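Local coordinates for invasion protein INVA (Salmonella enterica, PDB 2X49) that belongs to the export apparatus of the type III secretion system and is involved in invasion of intestinal epithelial cells, this chain being its C-terminal domain, at residues M78-Y83 and Y120-A125; S102-V107 and L284-D289. All coordinates share one frame; numbering follows the deposited sequence.

Contact 1: M78-Y83 and Y120-A125; sequences MRVVNY and YVLRNA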
loop_
_atom_site.group_PDB
_atom_site.type_symbol
_atom_site.label_atom_id
_atom_site.label_comp_id
_atom_site.label_asym_id
_atom_site.label_seq_id
_atom_site.Cartn_x
_atom_site.Cartn_y
_atom_site.Cartn_z
ATOM N N MET A 78 5.711 21.759 3.061
ATOM C CA MET A 78 6.255 20.525 3.624
ATOM C C MET A 78 5.171 19.795 4.391
ATOM O O MET A 78 4.455 20.369 5.188
ATOM C CB MET A 78 7.417 20.832 4.586
ATOM C CG MET A 78 8.576 21.474 3.949
ATOM S SD MET A 78 9.442 20.416 2.797
ATOM C CE MET A 78 10.253 19.291 3.966
ATOM N N ARG A 79 5.130 18.481 4.234
ATOM C CA ARG A 79 4.163 17.698 5.004
ATOM C C ARG A 79 4.718 17.204 6.321
ATOM O O ARG A 79 5.823 16.654 6.363
ATOM C CB ARG A 79 3.676 16.511 4.186
ATOM C CG ARG A 79 2.587 15.791 4.936
ATOM C CD ARG A 79 2.015 14.530 4.297
ATOM N NE ARG A 79 1.433 13.704 5.367
ATOM C CZ ARG A 79 1.471 12.378 5.431
ATOM N NH1 ARG A 79 2.045 11.670 4.466
ATOM N NH2 ARG A 79 0.934 11.750 6.482
ATOM N N VAL A 80 3.917 17.386 7.370
ATOM C CA VAL A 80 4.204 16.866 8.736
ATOM C C VAL A 80 3.584 15.493 8.849
ATOM O O VAL A 80 2.402 15.312 9.077
ATOM C CB VAL A 80 3.693 17.774 9.890
ATOM C CG1 VAL A 80 4.311 17.319 11.258
ATOM C CG2 VAL A 80 4.085 19.221 9.647
ATOM N N VAL A 81 4.441 14.500 8.728
ATOM C CA VAL A 81 3.973 13.069 8.678
ATOM C C VAL A 81 3.351 12.599 9.980
ATOM O O VAL A 81 2.286 11.993 9.990
ATOM C CB VAL A 81 5.097 12.106 8.196
ATOM C CG1 VAL A 81 4.656 10.610 8.190
ATOM C CG2 VAL A 81 5.628 12.513 6.775
ATOM N N ASN A 82 4.011 12.907 11.080
ATOM C CA ASN A 82 3.554 12.534 12.431
ATOM C C ASN A 82 2.991 13.728 13.197
ATOM O O ASN A 82 3.258 13.959 14.368
ATOM C CB ASN A 82 4.648 11.803 13.225
ATOM C CG ASN A 82 5.866 12.669 13.488
ATOM O OD1 ASN A 82 6.047 13.682 12.836
ATOM N ND2 ASN A 82 6.714 12.266 14.439
ATOM N N TYR A 83 2.136 14.449 12.502
ATOM C CA TYR A 83 1.432 15.613 13.104
ATOM C C TYR A 83 0.707 15.291 14.416
ATOM O O TYR A 83 0.185 14.197 14.635
ATOM C CB TYR A 83 0.397 16.152 12.116
ATOM C CG TYR A 83 -0.261 17.431 12.567
ATOM C CD1 TYR A 83 0.345 18.658 12.371
ATOM C CD2 TYR A 83 -1.500 17.406 13.197
ATOM C CE1 TYR A 83 -0.257 19.842 12.805
ATOM C CE2 TYR A 83 -2.134 18.600 13.625
ATOM C CZ TYR A 83 -1.502 19.807 13.427
ATOM O OH TYR A 83 -2.146 20.958 13.863
ATOM N N TYR A 120 9.436 16.057 15.024
ATOM C CA TYR A 120 8.478 15.848 13.894
ATOM C C TYR A 120 9.269 15.436 12.655
ATOM O O TYR A 120 10.453 15.785 12.466
ATOM C CB TYR A 120 7.581 17.089 13.631
ATOM C CG TYR A 120 6.577 17.342 14.757
ATOM C CD1 TYR A 120 5.341 16.709 14.775
ATOM C CD2 TYR A 120 6.875 18.195 15.808
ATOM C CE1 TYR A 120 4.433 16.917 15.814
ATOM C CE2 TYR A 120 5.967 18.393 16.867
ATOM C CZ TYR A 120 4.746 17.771 16.845
ATOM O OH TYR A 120 3.838 17.946 17.875
ATOM N N VAL A 121 8.624 14.583 11.880
ATOM C CA VAL A 121 9.177 14.085 10.635
ATOM C C VAL A 121 8.475 14.771 9.483
ATOM O O VAL A 121 7.256 14.826 9.433
ATOM C CB VAL A 121 8.998 12.546 10.534
ATOM C CG1 VAL A 121 9.271 12.067 9.144
ATOM C CG2 VAL A 121 9.889 11.838 11.547
ATOM N N LEU A 122 9.282 15.329 8.587
ATOM C CA LEU A 122 8.768 16.060 7.428
ATOM C C LEU A 122 9.055 15.333 6.141
ATOM O O LEU A 122 10.041 14.603 5.977
ATOM C CB LEU A 122 9.352 17.479 7.341
ATOM C CG LEU A 122 9.232 18.415 8.529
ATOM C CD1 LEU A 122 10.223 19.566 8.300
ATOM C CD2 LEU A 122 7.837 18.993 8.725
ATOM N N ARG A 123 8.137 15.521 5.230
ATOM C CA ARG A 123 8.272 15.024 3.876
ATOM C C ARG A 123 8.071 16.148 2.840
ATOM O O ARG A 123 7.116 16.911 2.912
ATOM C CB ARG A 123 7.223 13.920 3.649
ATOM C CG ARG A 123 7.439 13.043 2.477
ATOM C CD ARG A 123 6.349 11.937 2.385
ATOM N NE ARG A 123 6.620 10.895 3.377
ATOM C CZ ARG A 123 5.744 9.995 3.834
ATOM N NH1 ARG A 123 4.483 9.995 3.437
ATOM N NH2 ARG A 123 6.147 9.134 4.759
ATOM N N ASN A 124 8.983 16.227 1.880
ATOM C CA ASN A 124 8.795 17.167 0.770
ATOM C C ASN A 124 7.695 16.765 -0.158
ATOM O O ASN A 124 7.246 15.603 -0.223
ATOM C CB ASN A 124 10.073 17.461 -0.004
ATOM C CG ASN A 124 10.554 16.328 -0.831
ATOM O OD1 ASN A 124 9.813 15.733 -1.614
ATOM N ND2 ASN A 124 11.856 16.053 -0.721
ATOM N N ALA A 125 7.233 17.764 -0.868
ATOM C CA ALA A 125 5.997 17.668 -1.594
ATOM C C ALA A 125 6.033 16.604 -2.719
ATOM O O ALA A 125 5.075 15.817 -2.888
ATOM C CB ALA A 125 5.488 19.026 -2.086
#
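R79 and R123 face each other as an antiparallel hydrogen-bonded pair, exchanging two backbone bonds: R79 N to R123 O at 2.9 Å and R123 N to R79 O at 2.8 Å. Beyond them V81 N donates to V121 O, and there the main-chain pairing gives way to a side chain. The amide oxygen of N82 takes over, with V121 N reaching N82 OD1 at 2.9 Å in a nearly straight bond, the donor tilted 31° from the amide plane. Asparagine suits this place because its short side chain ends in a carbonyl that can stand in for a backbone acceptor; chi1 of 64° sets CG between the backbone N and the carbonyl carbon.

The two arginine side chains run side by side, pointing the same way, and R79 NH1 comes within 3.1 Å of R123 NH1. Their guanidinium planes stand 81° apart. E128 forms salt bridges with NH1 of each, and D289 with R79 NH2 and R123 NH1, which probably offsets the crowding of positive charge, to which K288 adds. Methyl CG2 of V81 sits over the centre of the R123 guanidinium, 3.8 Å above its plane, giving that flat cation an apolar cover.

Across the sheet from the arginines the packing is apolar. V80 spreads its branches, CG1 meeting Y120 CD1 at 3.7 Å and CG2 meeting L122 CD2. The M78 chain, bent at chi2 and chi3, crosses L122 at about a right angle, M78 CE against L122 CB.

Strand 122-124 is an outermost strand of a four-stranded antiparallel sheet. Strand 78-80 bonds on its other side to strand 102-107, helix 109-116 packs on M78, Y120 and L122, and N124, at the N-cap of helix 125-139, accepts a bond from D127 N at its OD1.

Contact 2: S102-V107 and L284-D289; sequences SQYFWV and LIAHKD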
loop_
_atom_site.group_PDB
_atom_site.type_symbol
_atom_site.label_atom_id
_atom_site.label_comp_id
_atom_site.label_asym_id
_atom_site.label_seq_id
_atom_site.Cartn_x
_atom_site.Cartn_y
_atom_site.Cartn_z
ATOM N N SER A 102 -8.959 10.484 6.657
ATOM C CA SER A 102 -7.515 10.781 6.673
ATOM C C SER A 102 -7.306 12.259 6.519
ATOM O O SER A 102 -7.896 12.900 5.659
ATOM C CB SER A 102 -6.726 10.115 5.536
ATOM O OG SER A 102 -6.462 8.780 5.774
ATOM N N GLN A 103 -6.413 12.750 7.342
ATOM C CA GLN A 103 -6.019 14.163 7.316
ATOM C C GLN A 103 -4.536 14.298 7.025
ATOM O O GLN A 103 -3.708 13.460 7.401
ATOM C CB GLN A 103 -6.376 14.866 8.621
ATOM C CG GLN A 103 -7.852 15.311 8.795
ATOM C CD GLN A 103 -8.075 16.061 10.105
ATOM O OE1 GLN A 103 -8.048 17.400 10.041
ATOM N NE2 GLN A 103 -8.220 15.445 11.174
ATOM N N TYR A 104 -4.252 15.362 6.293
ATOM C CA TYR A 104 -2.870 15.714 5.885
ATOM C C TYR A 104 -2.566 17.143 6.277
ATOM O O TYR A 104 -3.335 18.034 5.993
ATOM C CB TYR A 104 -2.699 15.549 4.382
ATOM C CG TYR A 104 -3.052 14.174 3.899
ATOM C CD1 TYR A 104 -2.096 13.214 3.748
ATOM C CD2 TYR A 104 -4.369 13.849 3.574
ATOM C CE1 TYR A 104 -2.433 11.957 3.328
ATOM C CE2 TYR A 104 -4.713 12.578 3.158
ATOM C CZ TYR A 104 -3.720 11.643 3.014
ATOM O OH TYR A 104 -3.925 10.355 2.577
ATOM N N PHE A 105 -1.404 17.327 6.892
ATOM C CA PHE A 105 -1.009 18.601 7.478
ATOM C C PHE A 105 0.269 19.097 6.839
ATOM O O PHE A 105 1.291 18.413 6.780
ATOM C CB PHE A 105 -0.831 18.428 8.998
ATOM C CG PHE A 105 -2.117 18.063 9.709
ATOM C CD1 PHE A 105 -2.971 19.040 10.187
ATOM C CD2 PHE A 105 -2.473 16.738 9.866
ATOM C CE1 PHE A 105 -4.168 18.693 10.798
ATOM C CE2 PHE A 105 -3.663 16.391 10.512
ATOM C CZ PHE A 105 -4.504 17.346 10.928
ATOM N N TRP A 106 0.163 20.314 6.365
ATOM C CA TRP A 106 1.276 20.949 5.645
ATOM C C TRP A 106 1.644 22.278 6.359
ATOM O O TRP A 106 0.781 23.068 6.797
ATOM C CB TRP A 106 0.924 21.226 4.185
ATOM C CG TRP A 106 0.527 20.011 3.344
ATOM C CD1 TRP A 106 -0.689 19.345 3.376
ATOM C CD2 TRP A 106 1.319 19.364 2.381
ATOM N NE1 TRP A 106 -0.668 18.365 2.467
ATOM C CE2 TRP A 106 0.554 18.319 1.842
ATOM C CE3 TRP A 106 2.604 19.579 1.884
ATOM C CZ2 TRP A 106 1.036 17.474 0.829
ATOM C CZ3 TRP A 106 3.084 18.756 0.917
ATOM C CH2 TRP A 106 2.306 17.705 0.360
ATOM N N VAL A 107 2.958 22.531 6.372
ATOM C CA VAL A 107 3.510 23.732 6.974
ATOM C C VAL A 107 4.545 24.380 6.050
ATOM O O VAL A 107 5.033 23.809 5.073
ATOM C CB VAL A 107 4.143 23.454 8.365
ATOM C CG1 VAL A 107 3.100 22.898 9.327
ATOM C CG2 VAL A 107 5.315 22.546 8.251
ATOM N N LEU A 284 -4.738 11.641 13.504
ATOM C CA LEU A 284 -4.063 12.777 12.841
ATOM C C LEU A 284 -2.912 12.378 11.934
ATOM O O LEU A 284 -2.259 13.257 11.312
ATOM C CB LEU A 284 -3.529 13.781 13.859
ATOM C CG LEU A 284 -4.551 14.433 14.761
ATOM C CD1 LEU A 284 -3.829 15.448 15.645
ATOM C CD2 LEU A 284 -5.639 15.133 13.946
ATOM N N ILE A 285 -2.663 11.082 11.902
ATOM C CA ILE A 285 -1.740 10.478 10.936
ATOM C C ILE A 285 -2.558 9.786 9.822
ATOM O O ILE A 285 -3.449 9.005 10.087
ATOM C CB ILE A 285 -0.771 9.524 11.630
ATOM C CG1 ILE A 285 0.067 10.325 12.646
ATOM C CG2 ILE A 285 0.117 8.834 10.651
ATOM C CD1 ILE A 285 1.187 9.497 13.239
ATOM N N ALA A 286 -2.267 10.143 8.578
ATOM C CA ALA A 286 -3.001 9.578 7.410
ATOM C C ALA A 286 -2.892 8.069 7.363
ATOM O O ALA A 286 -1.894 7.488 7.734
ATOM C CB ALA A 286 -2.467 10.147 6.113
ATOM N N HIS A 287 -3.942 7.443 6.861
ATOM C CA HIS A 287 -4.015 5.974 6.838
ATOM C C HIS A 287 -2.914 5.305 6.065
ATOM O O HIS A 287 -2.483 4.224 6.477
ATOM C CB HIS A 287 -5.385 5.484 6.339
ATOM C CG HIS A 287 -6.510 5.988 7.176
ATOM N ND1 HIS A 287 -7.834 5.915 6.786
ATOM C CD2 HIS A 287 -6.496 6.635 8.366
ATOM C CE1 HIS A 287 -8.586 6.483 7.716
ATOM N NE2 HIS A 287 -7.799 6.928 8.684
ATOM N N LYS A 288 -2.453 5.926 4.972
ATOM C CA LYS A 288 -1.391 5.295 4.156
ATOM C C LYS A 288 -0.092 5.199 4.911
ATOM O O LYS A 288 0.793 4.458 4.518
ATOM C CB LYS A 288 -1.110 5.994 2.826
ATOM C CG LYS A 288 -0.696 7.391 2.936
ATOM C CD LYS A 288 -0.381 8.016 1.546
ATOM C CE LYS A 288 0.109 9.439 1.683
ATOM N NZ LYS A 288 1.503 9.402 2.205
ATOM N N ASP A 289 -0.004 5.946 6.005
ATOM C CA ASP A 289 1.241 6.063 6.813
ATOM C C ASP A 289 1.183 5.244 8.090
ATOM O O ASP A 289 2.090 5.299 8.976
ATOM C CB ASP A 289 1.553 7.541 7.109
ATOM C CG ASP A 289 1.926 8.332 5.828
ATOM O OD1 ASP A 289 2.901 7.960 5.127
ATOM O OD2 ASP A 289 1.244 9.340 5.520
HETATM O O HOH W 1 -1.413 13.157 8.625
HETATM O O HOH W 2 -5.536 10.781 9.446
HETATM O O HOH W 3 -4.143 7.949 3.547
#
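S102 OG accepts a direct hydrogen bond from H287 N, 3.1 Å away and almost straight at 170°. The same hydroxyl lies over one face of the H287 imidazole, 3.1 Å above the plane and displaced toward the rim. A serine fits because its small hydroxyl, with OG anti to the carbonyl carbon (chi1 -79°), can accept the H287 N-H and still lie against the imidazole face.

Packing is tight around A286, whose small CB lets Y104 CE1 come to 3.3 Å. K288 CE comes to the edge of the same ring, near its plane. The lysine's NZ bonds to H131 ND1, forms a salt bridge with E128, and forms another with D289 OD2 that includes a weak hydrogen bond.

The loop 284-289, which ends in a 3-10 turn, lies against strand 102-107 of the antiparallel sheet just before the chain enters strand 291-294 of the parallel one. The touching parts run 114° apart, and no strand pairing forms between them.

Elsewhere waters bridge the two backbones. Water 1 donates to Q103 O at 2.6 Å and to L284 O, and weakly accepts from A286 N; it also lies at the edge of the F105 ring, in its plane. Water 2 accepts from Q103 N and gives a weak bond to I285 O, while water 3 joins Y104 OH to K288 N. Toward the solvent side Q103 and L284 are partly exposed, and their side chains lie side by side, pointing the same way: L284 CD2 meets Q103 NE2 at 3.8 Å and, on its buried flank, F105 CZ at 3.9 Å.

In the fold
From the N terminus, the chain passes through strand 78-80, then strands 95-99 and 102-107 and helix 109-116, before strand 122-124 returns to close contact 1 as a local loop. Strand 102-107 therefore lies inside that loop, but its partner in contact 2 comes only after the long run of helices and the first strand of the parallel sheet, so the two contacts cross. Contact 1 completes one edge of the antiparallel sheet; contact 2 closes a much longer loop, of 176 residues, and fastens the same sheet to the approach to strand 291-294. They meet through the R79-D289 salt bridge, a probable V80 N to F105 O bond and the stacked Y83 and F105 rings.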